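Side-chain contacts in 2-oxoadipate dioxygenase/decarboxylase (Pseudomonas putida, PDB 6W1G), which catalyses the iron(II)-dependent decarboxylation and hydroxylation of 2-oxoadipate to D-2-hydroxyglutarate in a bacterial lysine catabolic pathway: residues Ser17-Leu22 / Glu185-Phe190; Leu22-Lys25 / Leu30-Thr33; Met91-Val96 / Ser124-Phe129; Val395-Leu400 / Ala442-Ser447. All coordinates share one frame; numbering follows the deposited sequence.

Along the chain, interaction 1 opens first and closes late: helix 9-27 meets residues 185-190, and interactions 2 and 3 both fall in the intervening sequence; interaction 4 comes last. Interactions 1 and 2, with centres 12 Å apart, share Leu22 and helix 9-27, and the hydroxyls of Ser21 and Tyr31 meet between them. Interaction 3 belongs to strands 94-100 and 127-133 of the five-stranded mixed sheet, and is tied to interaction 4, whose centre is also 12 Å away, by the Arg127-Glu397 salt bridge. All four have side chains about 9 to 12 Å from the nickel ion bound by His70, His226 and Glu294, and they link the N-terminal helices, the mixed sheet and helix 440-458.

Interaction 1: Ser17-Leu22 / Glu185-Phe190; sequences SAAMSL and EALHTF
A Met-aromatic contact between Met20 and Phe190 joins helix 9-27 to segment 185-190, with Leu187 completing the apolar interface. Met20 SD lies 4.9 Å from the centroid of the Phe190 ring and 54° off its normal, so the sulfur approaches obliquely. Its nearest ring atom is Phe190 CD2, 3.9 Å from Met20 SD. The terminal methyl follows it: Met20 CE is 4.0 Å from both CB and CG of Phe190, where the ring joins its stem. Bends at both chi2 (-83°) and chi3 (-81°) curl the methionine so that its sulfur and methyl, rather than its CB, carry most of the contact. Two conformers are deposited for this side chain, so the Met-aromatic geometry belongs to one of them. The contact packs the N-terminal helix against helix 176-188 and the residues that follow it, the nearest CA atoms, those of Met20 and Leu187, being 6.8 Å apart. Leu187 and Met20 run alongside each other, pointing contrary ways. The two leucine methyls divide the work: CD1 lies against CG and SD of Met20, while Leu187 CD2 reaches Ala19 CB at 4.2 Å. No hydrogen bond crosses between the segments. Phe16 and Ile73 also pack on Phe190, and Ile224 touches Met20; the nickel ion lies about 12 Å from the side chain of Met20.

Interaction 2: Leu22-Lys25 / Leu30-Thr33; sequences LMYK and LYGT
Helices 9-27 and 29-48 follow each other almost directly and come close at Lys25 and Gly32, whose CA atoms are 5.4 Å apart. Tyr24 and Tyr31 make a T-shaped pair across this corner: the edge of Tyr24 points at the face of Tyr31, with centroids 4.9 Å apart and planes at 72°. Tyr24 CD2 stands over the near rim of the Tyr31 ring, 3.4 Å from CG, and the neighbouring CE2 touches the stem at Tyr31 CB. Lys25 occupies another side of the same ring, its CB lying in the ring plane, 3.8 Å from Tyr31 CD2. With CG opposite its own backbone N (chi1 -178°) and every later torsion extended, the lysine chain runs past the CA of Gly32. Tyr31 OH is hydrogen-bonded to Ser21 OG, one residue before segment 22-25. Replacing Tyr31 by alanine would probably leave the edge of Tyr24 without a ring to rest on and Ser21 OG without its hydroxyl partner. A water accepts from Lys25 NZ (2.9 Å) and donates to Gly32 O (2.8 Å). The corner is therefore held by aromatic and aliphatic packing, and its one polar link between the segments is carried by water.

Interaction 3: Met91-Val96 / Ser124-Phe129; sequences MGMQPV and SPFRVF
Arg127, whose CA is touched by the methyl of Met93, has its NH1 gripped by two carboxylates, Glu397 OE1 and Glu68 OE2, both in salt bridges. Arg64 and Arg298 also come close to this guanidinium, so the carboxylates probably offset a concentration of positive charge near His70, a ligand of the metal. The contact itself is made by one atom, Met93 CE, which lies 3.9 Å from Phe126 CD2, meeting the ring obliquely, and 4.0 Å from Val128 CG2, with Phe126 O at 3.8 Å. The turn at chi3 (74°) swings this methyl off the line of an otherwise extended chain and onto the backbone between Phe126 and Val128. Met93 and Phe126 immediately precede strands 94-100 and 127-133, and Val128 lies inside the latter; the two strands are not neighbours in the mixed sheet, since strand 108-114 runs between them. Each strand is led in by a capping or turn motif. Gly92, at positive phi, is the C-prime residue of a Schellman motif closing helix 78-90. Ser124 OG accepts from Phe126 N at 3.3 Å with an N-H...O angle of 165°, forming an ST turn after helix 118-123.

Interaction 4: Val395-Leu400 / Ala442-Ser447; sequences VYEDFL and ALYAQS
Tyr444 projects from helix 440-458 with its CB directed at segment 395-400. Along one side of its ring, Tyr444 CE1 is 4.0 Å from Val395 O and lies by Glu397 CG; along the other, CE2 lies 3.9 Å from Tyr396 CD1 and also near Asp398 OD2. Tyr444 CZ is 3.3 Å from Asp398 OD2. At the tip, Tyr444 OH accepts a hydrogen bond from Glu397 N, 2.8 Å long and nearly straight (164°), the donor sitting near the plane of the ring. Tyr444 OH also donates a weak bond to Asp398 OD2 at 2.6 Å, the carboxylate plane standing at 64° to the ring. A phenylalanine here would probably leave Glu397 N without this buried acceptor and OD2 without the hydroxyl. The rings of Tyr396 and Tyr444 meet rim to rim. Asp398 N stands over the centre of one face of Tyr396, and Tyr396 OH donates a hydrogen bond to Phe399 O (2.7 Å). Asp398 OD1 is salt-bridged to Arg114 of strand 108-114, and Glu397 to Arg127 of strand 127-133 and Arg64 of helix 61-64, so the loop following strand 389-393 lies between the mixed sheet, helix 61-64 and the C-terminal helix 440-458.

Interaction 1: Ser17-Leu22 / Glu185-Phe190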
loop_
_atom_site.group_PDB
_atom_site.type_symbol
_atom_site.label_atom_id
_atom_site.label_comp_id
_atom_site.label_asym_id
_atom_site.label_seq_id
_atom_site.Cartn_x
_atom_site.Cartn_y
_atom_site.Cartn_z
ATOM N N SER A 17 8.416 -10.578 -0.464
ATOM C CA SER A 17 8.368 -9.451 0.460
ATOM C C SER A 17 9.521 -9.550 1.450
ATOM O O SER A 17 10.200 -8.565 1.773
ATOM C CB SER A 17 7.047 -9.460 1.177
ATOM O OG SER A 17 7.001 -8.410 2.117
ATOM N N ALA A 18 9.740 -10.749 2.011
ATOM C CA ALA A 18 10.818 -10.914 2.982
ATOM C C ALA A 18 12.188 -10.677 2.369
ATOM O O ALA A 18 13.065 -10.039 2.989
ATOM C CB ALA A 18 10.774 -12.321 3.590
ATOM N N ALA A 19 12.396 -11.166 1.136
ATOM C CA ALA A 19 13.685 -10.950 0.466
ATOM C C ALA A 19 13.885 -9.480 0.133
ATOM O O ALA A 19 15.012 -8.967 0.228
ATOM C CB ALA A 19 13.781 -11.822 -0.788
ATOM N N MET A 20 12.830 -8.794 -0.289
ATOM C CA MET A 20 12.921 -7.360 -0.553
ATOM C C MET A 20 13.298 -6.613 0.715
ATOM O O MET A 20 14.114 -5.690 0.677
ATOM C CB MET A 20 11.601 -6.825 -1.123
ATOM C CG MET A 20 11.272 -7.207 -2.577
ATOM S SD MET A 20 12.042 -6.167 -3.826
ATOM C CE MET A 20 10.957 -4.754 -3.859
ATOM N N SER A 21 12.692 -6.976 1.835
ATOM C CA SER A 21 12.987 -6.302 3.092
ATOM C C SER A 21 14.438 -6.488 3.494
ATOM O O SER A 21 15.110 -5.545 3.912
ATOM C CB SER A 21 12.030 -6.813 4.166
ATOM O OG SER A 21 12.198 -6.075 5.367
ATOM N N LEU A 22 14.949 -7.704 3.380
ATOM C CA LEU A 22 16.349 -7.919 3.721
ATOM C C LEU A 22 17.275 -7.141 2.789
ATOM O O LEU A 22 18.284 -6.581 3.227
ATOM C CB LEU A 22 16.651 -9.412 3.666
ATOM C CG LEU A 22 15.977 -10.098 4.861
ATOM C CD1 LEU A 22 16.474 -11.521 4.874
ATOM C CD2 LEU A 22 16.150 -9.480 6.255
ATOM N N GLU A 185 15.639 -13.686 -9.064
ATOM C CA GLU A 185 15.762 -12.979 -10.324
ATOM C C GLU A 185 14.915 -11.737 -10.354
ATOM O O GLU A 185 15.331 -10.700 -10.876
ATOM C CB GLU A 185 15.429 -13.923 -11.472
ATOM C CG GLU A 185 16.416 -15.023 -11.669
ATOM C CD GLU A 185 17.796 -14.558 -12.165
ATOM O OE1 GLU A 185 17.907 -13.474 -12.774
ATOM O OE2 GLU A 185 18.769 -15.321 -11.968
ATOM N N ALA A 186 13.701 -11.834 -9.838
ATOM C CA ALA A 186 12.828 -10.663 -9.769
ATOM C C ALA A 186 13.435 -9.565 -8.918
ATOM O O ALA A 186 13.305 -8.383 -9.232
ATOM C CB ALA A 186 11.484 -11.055 -9.180
ATOM N N LEU A 187 14.090 -9.942 -7.820
ATOM C CA LEU A 187 14.644 -8.948 -6.921
ATOM C C LEU A 187 15.676 -8.078 -7.614
ATOM O O LEU A 187 15.810 -6.898 -7.278
ATOM C CB LEU A 187 15.278 -9.688 -5.754
ATOM C CG LEU A 187 15.567 -8.938 -4.464
ATOM C CD1 LEU A 187 14.302 -8.447 -3.876
ATOM C CD2 LEU A 187 16.291 -9.879 -3.514
ATOM N N HIS A 188 16.395 -8.633 -8.597
ATOM C CA HIS A 188 17.391 -7.836 -9.274
ATOM C C HIS A 188 16.800 -6.585 -9.908
ATOM O O HIS A 188 17.475 -5.548 -10.004
ATOM C CB HIS A 188 18.072 -8.678 -10.349
ATOM C CG HIS A 188 18.956 -9.759 -9.836
ATOM N ND1 HIS A 188 19.844 -9.578 -8.791
ATOM C CD2 HIS A 188 19.138 -11.026 -10.271
ATOM C CE1 HIS A 188 20.517 -10.702 -8.595
ATOM N NE2 HIS A 188 20.112 -11.594 -9.485
ATOM N N THR A 189 15.524 -6.647 -10.316
ATOM C CA THR A 189 14.886 -5.509 -10.962
ATOM C C THR A 189 14.883 -4.295 -10.065
ATOM O O THR A 189 14.895 -3.170 -10.569
ATOM C CB THR A 189 13.478 -5.890 -11.382
ATOM O OG1 THR A 189 13.574 -6.950 -12.317
ATOM C CG2 THR A 189 12.763 -4.802 -12.088
ATOM N N PHE A 190 14.852 -4.512 -8.743
ATOM C CA PHE A 190 14.571 -3.468 -7.764
ATOM C C PHE A 190 15.772 -3.068 -6.931
ATOM O O PHE A 190 15.649 -2.222 -6.032
ATOM C CB PHE A 190 13.436 -3.947 -6.862
ATOM C CG PHE A 190 12.243 -4.423 -7.657
ATOM C CD1 PHE A 190 11.517 -3.534 -8.434
ATOM C CD2 PHE A 190 11.938 -5.758 -7.735
ATOM C CE1 PHE A 190 10.486 -3.951 -9.195
ATOM C CE2 PHE A 190 10.864 -6.190 -8.510
ATOM C CZ PHE A 190 10.141 -5.279 -9.245
#

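Interaction 2: Leu22-Lys25 / Leu30-Thr33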
loop_
_atom_site.group_PDB
_atom_site.type_symbol
_atom_site.label_atom_id
_atom_site.label_comp_id
_atom_site.label_asym_id
_atom_site.label_seq_id
_atom_site.Cartn_x
_atom_site.Cartn_y
_atom_site.Cartn_z
ATOM N N LEU A 22 14.949 -7.704 3.380
ATOM C CA LEU A 22 16.349 -7.919 3.721
ATOM C C LEU A 22 17.275 -7.141 2.789
ATOM O O LEU A 22 18.284 -6.581 3.227
ATOM C CB LEU A 22 16.651 -9.412 3.666
ATOM C CG LEU A 22 15.977 -10.098 4.861
ATOM C CD1 LEU A 22 16.474 -11.521 4.874
ATOM C CD2 LEU A 22 16.150 -9.480 6.255
ATOM N N MET A 23 16.974 -7.122 1.493
ATOM C CA MET A 23 17.815 -6.395 0.549
ATOM C C MET A 23 17.806 -4.905 0.861
ATOM O O MET A 23 18.867 -4.254 0.905
ATOM C CB MET A 23 17.304 -6.619 -0.879
ATOM C CG MET A 23 18.023 -5.786 -1.918
ATOM S SD MET A 23 17.506 -6.080 -3.612
ATOM C CE MET A 23 15.982 -5.142 -3.631
ATOM N N TYR A 24 16.620 -4.347 1.087
ATOM C CA TYR A 24 16.486 -2.929 1.363
ATOM C C TYR A 24 17.193 -2.558 2.664
ATOM O O TYR A 24 17.820 -1.501 2.754
ATOM C CB TYR A 24 14.995 -2.544 1.349
ATOM C CG TYR A 24 14.736 -1.072 1.485
ATOM C CD1 TYR A 24 15.107 -0.169 0.484
ATOM C CD2 TYR A 24 14.135 -0.576 2.605
ATOM C CE1 TYR A 24 14.855 1.170 0.615
ATOM C CE2 TYR A 24 13.915 0.777 2.754
ATOM C CZ TYR A 24 14.271 1.644 1.760
ATOM O OH TYR A 24 14.022 2.970 1.914
ATOM N N LYS A 25 17.096 -3.418 3.666
ATOM C CA LYS A 25 17.764 -3.144 4.935
ATOM C C LYS A 25 19.271 -3.062 4.743
ATOM O O LYS A 25 19.917 -2.231 5.366
ATOM C CB LYS A 25 17.376 -4.214 5.934
ATOM C CG LYS A 25 17.985 -3.991 7.307
ATOM C CD LYS A 25 17.525 -5.044 8.300
ATOM C CE LYS A 25 18.385 -5.000 9.554
ATOM N NZ LYS A 25 17.886 -5.839 10.683
ATOM N N LEU A 30 18.925 2.564 8.076
ATOM C CA LEU A 30 17.909 3.180 8.937
ATOM C C LEU A 30 16.551 2.533 8.791
ATOM O O LEU A 30 15.725 2.661 9.704
ATOM C CB LEU A 30 17.889 4.704 8.704
ATOM C CG LEU A 30 18.998 5.495 9.424
ATOM C CD1 LEU A 30 19.125 6.923 8.912
ATOM C CD2 LEU A 30 18.837 5.522 10.959
ATOM N N TYR A 31 16.301 1.807 7.692
ATOM C CA TYR A 31 15.096 0.990 7.596
ATOM C C TYR A 31 15.108 -0.121 8.637
ATOM O O TYR A 31 14.088 -0.418 9.256
ATOM C CB TYR A 31 14.950 0.450 6.183
ATOM C CG TYR A 31 13.909 -0.613 6.038
ATOM C CD1 TYR A 31 12.561 -0.307 5.941
ATOM C CD2 TYR A 31 14.285 -1.934 5.944
ATOM C CE1 TYR A 31 11.628 -1.313 5.727
ATOM C CE2 TYR A 31 13.381 -2.936 5.753
ATOM C CZ TYR A 31 12.040 -2.630 5.633
ATOM O OH TYR A 31 11.096 -3.627 5.467
ATOM N N GLY A 32 16.258 -0.754 8.866
ATOM C CA GLY A 32 16.349 -1.700 9.956
ATOM C C GLY A 32 16.073 -1.081 11.317
ATOM O O GLY A 32 15.400 -1.691 12.166
ATOM N N THR A 33 16.602 0.129 11.554
ATOM C CA THR A 33 16.280 0.859 12.776
ATOM C C THR A 33 14.781 1.079 12.893
ATOM O O THR A 33 14.206 0.875 13.971
ATOM C CB THR A 33 17.041 2.175 12.733
ATOM O OG1 THR A 33 18.428 1.892 12.529
ATOM C CG2 THR A 33 16.846 2.928 14.022
HETATM O O HOH W 1 15.671 -4.486 11.962
#

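Interaction 3: Met91-Val96 / Ser124-Phe129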
loop_
_atom_site.group_PDB
_atom_site.type_symbol
_atom_site.label_atom_id
_atom_site.label_comp_id
_atom_site.label_asym_id
_atom_site.label_seq_id
_atom_site.Cartn_x
_atom_site.Cartn_y
_atom_site.Cartn_z
ATOM N N MET A 91 3.041 -13.924 -8.324
ATOM C CA MET A 91 2.882 -13.849 -6.877
ATOM C C MET A 91 1.462 -13.515 -6.449
ATOM O O MET A 91 1.259 -13.045 -5.320
ATOM C CB MET A 91 3.866 -12.828 -6.328
ATOM C CG MET A 91 5.280 -13.221 -6.627
ATOM S SD MET A 91 6.527 -12.173 -5.919
ATOM C CE MET A 91 6.325 -10.819 -6.826
ATOM N N GLY A 92 0.477 -13.731 -7.322
ATOM C CA GLY A 92 -0.882 -13.535 -6.914
ATOM C C GLY A 92 -1.273 -12.086 -6.704
ATOM O O GLY A 92 -2.252 -11.824 -5.988
ATOM N N MET A 93 -0.535 -11.150 -7.302
ATOM C CA MET A 93 -0.785 -9.731 -7.099
ATOM C C MET A 93 -1.413 -9.177 -8.349
ATOM O O MET A 93 -0.837 -9.345 -9.436
ATOM C CB MET A 93 0.543 -9.033 -6.800
ATOM C CG MET A 93 1.147 -9.511 -5.499
ATOM S SD MET A 93 2.915 -9.118 -5.280
ATOM C CE MET A 93 2.734 -7.388 -4.956
ATOM N N GLN A 94 -2.510 -8.539 -8.258
ATOM C CA GLN A 94 -3.283 -7.944 -9.324
ATOM C C GLN A 94 -3.305 -6.439 -9.189
ATOM O O GLN A 94 -3.219 -5.925 -8.079
ATOM C CB GLN A 94 -4.713 -8.466 -9.325
ATOM C CG GLN A 94 -4.776 -9.948 -9.417
ATOM C CD GLN A 94 -6.204 -10.439 -9.314
ATOM O OE1 GLN A 94 -7.092 -9.950 -10.025
ATOM N NE2 GLN A 94 -6.449 -11.394 -8.414
ATOM N N PRO A 95 -3.486 -5.693 -10.289
ATOM C CA PRO A 95 -3.537 -4.219 -10.184
ATOM C C PRO A 95 -4.866 -3.747 -9.622
ATOM O O PRO A 95 -5.922 -4.086 -10.176
ATOM C CB PRO A 95 -3.350 -3.763 -11.633
ATOM C CG PRO A 95 -3.876 -4.944 -12.433
ATOM C CD PRO A 95 -3.542 -6.177 -11.691
ATOM N N VAL A 96 -4.811 -2.986 -8.544
ATOM C CA VAL A 96 -6.004 -2.494 -7.864
ATOM C C VAL A 96 -5.891 -0.983 -7.756
ATOM O O VAL A 96 -4.886 -0.461 -7.262
ATOM C CB VAL A 96 -6.157 -3.124 -6.465
ATOM C CG1 VAL A 96 -7.407 -2.580 -5.805
ATOM C CG2 VAL A 96 -6.168 -4.630 -6.564
ATOM N N SER A 124 -0.032 -13.146 2.977
ATOM C CA SER A 124 0.851 -12.004 2.772
ATOM C C SER A 124 0.079 -10.829 2.229
ATOM O O SER A 124 -0.479 -10.927 1.112
ATOM C CB SER A 124 1.990 -12.296 1.804
ATOM O OG SER A 124 2.743 -11.097 1.588
ATOM N N PRO A 125 0.092 -9.681 2.915
ATOM C CA PRO A 125 -0.594 -8.502 2.406
ATOM C C PRO A 125 0.336 -7.565 1.644
ATOM O O PRO A 125 0.013 -6.388 1.429
ATOM C CB PRO A 125 -1.083 -7.820 3.680
ATOM C CG PRO A 125 0.035 -8.081 4.619
ATOM C CD PRO A 125 0.492 -9.507 4.333
ATOM N N PHE A 126 1.476 -8.076 1.192
ATOM C CA PHE A 126 2.427 -7.238 0.456
ATOM C C PHE A 126 1.770 -6.582 -0.736
ATOM O O PHE A 126 1.065 -7.240 -1.513
ATOM C CB PHE A 126 3.605 -8.096 0.010
ATOM C CG PHE A 126 4.711 -7.356 -0.625
ATOM C CD1 PHE A 126 5.401 -6.380 0.076
ATOM C CD2 PHE A 126 5.111 -7.654 -1.917
ATOM C CE1 PHE A 126 6.473 -5.704 -0.511
ATOM C CE2 PHE A 126 6.185 -7.015 -2.492
ATOM C CZ PHE A 126 6.865 -6.032 -1.785
ATOM N N ARG A 127 2.069 -5.309 -0.925
ATOM C CA ARG A 127 1.600 -4.550 -2.092
ATOM C C ARG A 127 2.773 -3.787 -2.671
ATOM O O ARG A 127 3.688 -3.430 -1.939
ATOM C CB ARG A 127 0.534 -3.462 -1.832
ATOM C CG ARG A 127 -0.510 -3.732 -0.836
ATOM C CD ARG A 127 -0.175 -3.056 0.474
ATOM N NE ARG A 127 -1.196 -3.341 1.404
ATOM C CZ ARG A 127 -1.003 -3.523 2.719
ATOM N NH1 ARG A 127 -1.982 -3.824 3.515
ATOM N NH2 ARG A 127 0.218 -3.388 3.246
ATOM N N VAL A 128 2.718 -3.534 -3.985
ATOM C CA VAL A 128 3.698 -2.687 -4.629
ATOM C C VAL A 128 2.970 -1.581 -5.372
ATOM O O VAL A 128 2.304 -1.837 -6.395
ATOM C CB VAL A 128 4.683 -3.407 -5.526
ATOM C CG1 VAL A 128 5.645 -2.374 -6.162
ATOM C CG2 VAL A 128 5.454 -4.437 -4.741
ATOM N N PHE A 129 3.073 -0.355 -4.849
ATOM C CA PHE A 129 2.540 0.839 -5.496
ATOM C C PHE A 129 3.460 1.174 -6.660
ATOM O O PHE A 129 4.666 1.353 -6.457
ATOM C CB PHE A 129 2.524 1.983 -4.491
ATOM C CG PHE A 129 1.799 3.209 -4.958
ATOM C CD1 PHE A 129 2.452 4.240 -5.611
ATOM C CD2 PHE A 129 0.435 3.319 -4.776
ATOM C CE1 PHE A 129 1.753 5.353 -6.020
ATOM C CE2 PHE A 129 -0.254 4.450 -5.195
ATOM C CZ PHE A 129 0.403 5.447 -5.813
#

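Interaction 4: Val395-Leu400 / Ala442-Ser447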
loop_
_atom_site.group_PDB
_atom_site.type_symbol
_atom_site.label_atom_id
_atom_site.label_comp_id
_atom_site.label_asym_id
_atom_site.label_seq_id
_atom_site.Cartn_x
_atom_site.Cartn_y
_atom_site.Cartn_z
ATOM N N VAL A 395 -9.748 -4.120 7.176
ATOM C CA VAL A 395 -8.560 -3.280 7.013
ATOM C C VAL A 395 -8.406 -2.813 5.582
ATOM O O VAL A 395 -8.580 -3.573 4.623
ATOM C CB VAL A 395 -7.322 -3.990 7.567
ATOM C CG1 VAL A 395 -7.017 -5.330 6.831
ATOM C CG2 VAL A 395 -6.088 -3.067 7.552
ATOM N N TYR A 396 -7.996 -1.559 5.452
ATOM C CA TYR A 396 -7.726 -0.934 4.160
ATOM C C TYR A 396 -6.406 -1.427 3.616
ATOM O O TYR A 396 -5.379 -1.371 4.309
ATOM C CB TYR A 396 -7.681 0.570 4.404
ATOM C CG TYR A 396 -7.612 1.398 3.124
ATOM C CD1 TYR A 396 -8.618 1.290 2.176
ATOM C CD2 TYR A 396 -6.587 2.292 2.893
ATOM C CE1 TYR A 396 -8.620 2.068 1.015
ATOM C CE2 TYR A 396 -6.575 3.085 1.759
ATOM C CZ TYR A 396 -7.600 2.941 0.808
ATOM O OH TYR A 396 -7.678 3.683 -0.344
ATOM N N GLU A 397 -6.424 -1.876 2.367
ATOM C CA GLU A 397 -5.286 -2.463 1.687
ATOM C C GLU A 397 -4.670 -1.564 0.642
ATOM O O GLU A 397 -3.627 -1.930 0.063
ATOM C CB GLU A 397 -5.724 -3.770 0.955
ATOM C CG GLU A 397 -6.362 -4.767 1.866
ATOM C CD GLU A 397 -5.433 -5.494 2.830
ATOM O OE1 GLU A 397 -4.202 -5.236 2.838
ATOM O OE2 GLU A 397 -5.961 -6.326 3.632
ATOM N N ASP A 398 -5.272 -0.403 0.384
ATOM C CA ASP A 398 -4.882 0.489 -0.725
ATOM C C ASP A 398 -4.209 1.749 -0.173
ATOM O O ASP A 398 -3.552 1.694 0.870
ATOM C CB ASP A 398 -6.101 0.676 -1.605
ATOM C CG ASP A 398 -6.540 -0.650 -2.184
ATOM O OD1 ASP A 398 -5.776 -1.183 -3.004
ATOM O OD2 ASP A 398 -7.592 -1.178 -1.760
ATOM N N PHE A 399 -4.324 2.856 -0.899
ATOM C CA PHE A 399 -3.520 4.037 -0.614
ATOM C C PHE A 399 -4.420 5.266 -0.570
ATOM O O PHE A 399 -5.599 5.213 -0.971
ATOM C CB PHE A 399 -2.411 4.139 -1.652
ATOM C CG PHE A 399 -1.473 2.965 -1.539
ATOM C CD1 PHE A 399 -0.437 3.010 -0.656
ATOM C CD2 PHE A 399 -1.691 1.782 -2.213
ATOM C CE1 PHE A 399 0.392 1.946 -0.453
ATOM C CE2 PHE A 399 -0.890 0.678 -1.984
ATOM C CZ PHE A 399 0.191 0.774 -1.160
ATOM N N LEU A 400 -3.887 6.356 -0.014
ATOM C CA LEU A 400 -4.699 7.553 0.083
ATOM C C LEU A 400 -5.089 8.068 -1.298
ATOM O O LEU A 400 -4.290 8.013 -2.249
ATOM C CB LEU A 400 -3.982 8.623 0.908
ATOM C CG LEU A 400 -3.791 8.283 2.396
ATOM C CD1 LEU A 400 -2.925 9.345 3.081
ATOM C CD2 LEU A 400 -5.140 8.114 3.113
ATOM N N ALA A 442 -15.351 -2.690 -4.703
ATOM C CA ALA A 442 -16.031 -3.945 -5.004
ATOM C C ALA A 442 -15.363 -5.114 -4.298
ATOM O O ALA A 442 -16.055 -6.009 -3.775
ATOM C CB ALA A 442 -16.076 -4.171 -6.518
ATOM N N LEU A 443 -14.029 -5.099 -4.229
ATOM C CA LEU A 443 -13.306 -6.166 -3.547
ATOM C C LEU A 443 -13.620 -6.147 -2.045
ATOM O O LEU A 443 -13.786 -7.204 -1.424
ATOM C CB LEU A 443 -11.801 -5.992 -3.772
ATOM C CG LEU A 443 -11.324 -6.230 -5.199
ATOM C CD1 LEU A 443 -9.853 -5.874 -5.291
ATOM C CD2 LEU A 443 -11.578 -7.636 -5.600
ATOM N N TYR A 444 -13.696 -4.963 -1.435
ATOM C CA TYR A 444 -14.024 -4.884 -0.020
ATOM C C TYR A 444 -15.443 -5.372 0.242
ATOM O O TYR A 444 -15.702 -6.087 1.215
ATOM C CB TYR A 444 -13.855 -3.463 0.506
ATOM C CG TYR A 444 -12.439 -2.945 0.519
ATOM C CD1 TYR A 444 -11.393 -3.716 0.989
ATOM C CD2 TYR A 444 -12.164 -1.672 0.082
ATOM C CE1 TYR A 444 -10.086 -3.238 0.981
ATOM C CE2 TYR A 444 -10.844 -1.194 0.098
ATOM C CZ TYR A 444 -9.831 -1.994 0.528
ATOM O OH TYR A 444 -8.519 -1.547 0.597
ATOM N N ALA A 445 -16.383 -4.993 -0.621
ATOM C CA ALA A 445 -17.752 -5.464 -0.473
ATOM C C ALA A 445 -17.810 -6.978 -0.523
ATOM O O ALA A 445 -18.588 -7.600 0.220
ATOM C CB ALA A 445 -18.665 -4.833 -1.526
ATOM N N GLN A 446 -17.016 -7.572 -1.390
ATOM C CA GLN A 446 -16.967 -9.030 -1.481
ATOM C C GLN A 446 -16.410 -9.670 -0.226
ATOM O O GLN A 446 -16.909 -10.700 0.241
ATOM C CB GLN A 446 -16.167 -9.496 -2.708
ATOM C CG GLN A 446 -16.836 -9.202 -4.004
ATOM C CD GLN A 446 -16.053 -9.669 -5.203
ATOM O OE1 GLN A 446 -14.862 -9.465 -5.293
ATOM N NE2 GLN A 446 -16.724 -10.317 -6.115
ATOM N N SER A 447 -15.377 -9.095 0.358
ATOM C CA SER A 447 -14.827 -9.587 1.627
ATOM C C SER A 447 -15.873 -9.555 2.732
ATOM O O SER A 447 -16.022 -10.521 3.517
ATOM C CB SER A 447 -13.660 -8.716 2.126
ATOM O OG SER A 447 -12.453 -8.808 1.408
#